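Local structure of alpha-L-rhamnosidase (Aspergillus terreus, 6GSZ) at residues L330-N335 against N415-I420. The protein binds calcium ions and probably hydrolyses terminal non-reducing alpha-L-rhamnose residues in alpha-L-rhamnosides. Numbering follows the deposited sequence. Where two conformers were deposited one is given.
Sequences LDFGQN and NSVTAI
Phe332 and Leu330 meet Ala419 and Val417 in the core of a beta-sandwich of the concanavalin-like domain, a worked example of two sheets packed face to face chiefly through apolar side chains. Strand 328-332 belongs to one sheet, beside strand 400-404; strand 417-424 belongs to the other, between strands 309-315 and 339-344. Their short segments run in roughly the same direction, inclined at 43° and 8.7 Å apart at closest approach, a spacing bridged by apolar groups rather than by backbone hydrogen bonds.

The tight part lies around the Phe332 ring. The methyl of Ala419 sits over one face in a CH-pi contact, with CB 4.0 Å from the ring centroid and displaced toward the CD1-CE1 rim. Phe332 CE1 also comes within 3.6 Å of Ala419 N, so the aromatic group packs against main chain as well as a methyl. Val417 CG2 instead lies at the ring edge, near its plane, 4.3 Å from Phe332 CZ. Val401 and Leu340 add further apolar surface around the ring.

Beyond the ring the contact is less extensive but still buried: Leu330 and Val417 reach tip to tip. With CG2 anti to the backbone N and CG1 between N and the carbonyl carbon (chi1 65°), both valine methyls face Leu330 CD1, at 3.9 and 4.0 Å respectively. Thr418 starts its side chain away from this interface; in one of its two conformers OG1 is hydrogen-bonded to Glu314. By contrast, on the partly exposed side of strand 328-332, Asp331 makes a salt bridge to Arg399 and closes an Asx turn leading into the corner at Gly333 and Gln334. Gly333 N donates to Asp331 OD1 at 2.8 Å, approaching from above the carboxylate plane.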
loop_
_atom_site.group_PDB
_atom_site.type_symbol
_atom_site.label_atom_id
_atom_site.label_comp_id
_atom_site.label_asym_id
_atom_site.label_seq_id
_atom_site.Cartn_x
_atom_site.Cartn_y
_atom_site.Cartn_z
ATOM N N LEU A 330 -16.717 -23.177 -0.112
ATOM C CA LEU A 330 -17.213 -21.828 -0.315
ATOM C C LEU A 330 -16.450 -21.179 -1.473
ATOM O O LEU A 330 -15.235 -21.331 -1.592
ATOM C CB LEU A 330 -16.967 -21.012 0.952
ATOM C CG LEU A 330 -17.437 -21.601 2.276
ATOM C CD1 LEU A 330 -17.219 -20.602 3.390
ATOM C CD2 LEU A 330 -18.904 -22.026 2.201
ATOM N N ASP A 331 -17.193 -20.438 -2.293
ATOM C CA ASP A 331 -16.659 -19.595 -3.357
ATOM C C ASP A 331 -17.147 -18.170 -3.083
ATOM O O ASP A 331 -18.356 -17.900 -3.125
ATOM C CB ASP A 331 -17.070 -20.154 -4.732
ATOM C CG ASP A 331 -16.616 -19.309 -5.913
ATOM O OD1 ASP A 331 -15.829 -18.369 -5.675
ATOM O OD2 ASP A 331 -17.010 -19.634 -7.075
ATOM N N PHE A 332 -16.191 -17.252 -2.858
ATOM C CA PHE A 332 -16.530 -15.830 -2.657
ATOM C C PHE A 332 -16.531 -15.015 -3.967
ATOM O O PHE A 332 -16.834 -13.817 -3.923
ATOM C CB PHE A 332 -15.593 -15.235 -1.610
ATOM C CG PHE A 332 -16.026 -15.729 -0.260
ATOM C CD1 PHE A 332 -17.092 -15.153 0.398
ATOM C CD2 PHE A 332 -15.416 -16.841 0.287
ATOM C CE1 PHE A 332 -17.508 -15.664 1.616
ATOM C CE2 PHE A 332 -15.836 -17.371 1.499
ATOM C CZ PHE A 332 -16.876 -16.767 2.158
ATOM N N GLY A 333 -16.179 -15.639 -5.099
ATOM C CA GLY A 333 -16.253 -14.973 -6.415
ATOM C C GLY A 333 -15.119 -14.002 -6.710
ATOM O O GLY A 333 -15.037 -13.448 -7.819
ATOM N N GLN A 334 -14.234 -13.812 -5.751
ATOM C CA GLN A 334 -13.157 -12.827 -5.789
ATOM C C GLN A 334 -12.034 -13.394 -4.935
ATOM O O GLN A 334 -12.316 -13.875 -3.843
ATOM C CB GLN A 334 -13.630 -11.485 -5.236
ATOM C CG GLN A 334 -12.507 -10.465 -5.079
ATOM C CD GLN A 334 -11.872 -10.026 -6.383
ATOM O OE1 GLN A 334 -12.583 -9.642 -7.337
ATOM N NE2 GLN A 334 -10.528 -10.070 -6.425
ATOM N N ASN A 335 -10.803 -13.299 -5.436
ATOM C CA ASN A 335 -9.617 -13.607 -4.664
ATOM C C ASN A 335 -9.321 -12.372 -3.809
ATOM O O ASN A 335 -8.899 -11.332 -4.339
ATOM C CB ASN A 335 -8.456 -13.958 -5.593
ATOM C CG ASN A 335 -7.229 -14.479 -4.883
ATOM O OD1 ASN A 335 -7.334 -14.983 -3.755
ATOM N ND2 ASN A 335 -6.079 -14.446 -5.538
ATOM N N ASN A 415 -26.106 -15.991 5.334
ATOM C CA ASN A 415 -26.483 -15.517 6.681
ATOM C C ASN A 415 -25.556 -16.062 7.782
ATOM O O ASN A 415 -25.596 -15.577 8.914
ATOM C CB ASN A 415 -27.926 -15.892 7.022
ATOM C CG ASN A 415 -28.927 -15.179 6.140
ATOM O OD1 ASN A 415 -29.844 -15.799 5.610
ATOM N ND2 ASN A 415 -28.758 -13.882 5.961
ATOM N N SER A 416 -24.751 -17.072 7.492
ATOM C CA SER A 416 -23.880 -17.663 8.526
ATOM C C SER A 416 -22.384 -17.485 8.216
ATOM O O SER A 416 -21.589 -17.720 9.087
ATOM C CB SER A 416 -24.218 -19.103 8.720
ATOM O OG SER A 416 -24.075 -19.833 7.516
ATOM N N VAL A 417 -22.024 -17.085 6.986
ATOM C CA VAL A 417 -20.611 -16.866 6.648
ATOM C C VAL A 417 -20.522 -15.720 5.638
ATOM O O VAL A 417 -21.291 -15.644 4.699
ATOM C CB VAL A 417 -19.880 -18.143 6.160
ATOM C CG1 VAL A 417 -20.430 -18.669 4.847
ATOM C CG2 VAL A 417 -18.365 -17.955 6.058
ATOM N N THR A 418 -19.517 -14.862 5.863
ATOM C CA THR A 418 -19.177 -13.813 4.925
ATOM C C THR A 418 -17.658 -13.598 4.985
ATOM O O THR A 418 -17.002 -13.994 5.939
ATOM C CB THR A 418 -19.992 -12.559 5.253
ATOM O OG1 THR A 418 -20.095 -11.790 4.051
ATOM C CG2 THR A 418 -19.396 -11.752 6.388
ATOM N N ALA A 419 -17.105 -12.972 3.943
ATOM C CA ALA A 419 -15.692 -12.629 3.915
ATOM C C ALA A 419 -15.544 -11.167 4.332
ATOM O O ALA A 419 -16.359 -10.318 3.972
ATOM C CB ALA A 419 -15.049 -12.878 2.582
ATOM N N ILE A 420 -14.450 -10.911 5.042
ATOM C CA ILE A 420 -14.089 -9.587 5.478
ATOM C C ILE A 420 -12.812 -9.225 4.737
ATOM O O ILE A 420 -11.830 -9.906 4.833
ATOM C CB ILE A 420 -13.874 -9.543 6.995
ATOM C CG1 ILE A 420 -15.048 -10.157 7.775
ATOM C CG2 ILE A 420 -13.548 -8.129 7.468
ATOM C CD1 ILE A 420 -16.381 -9.480 7.587
#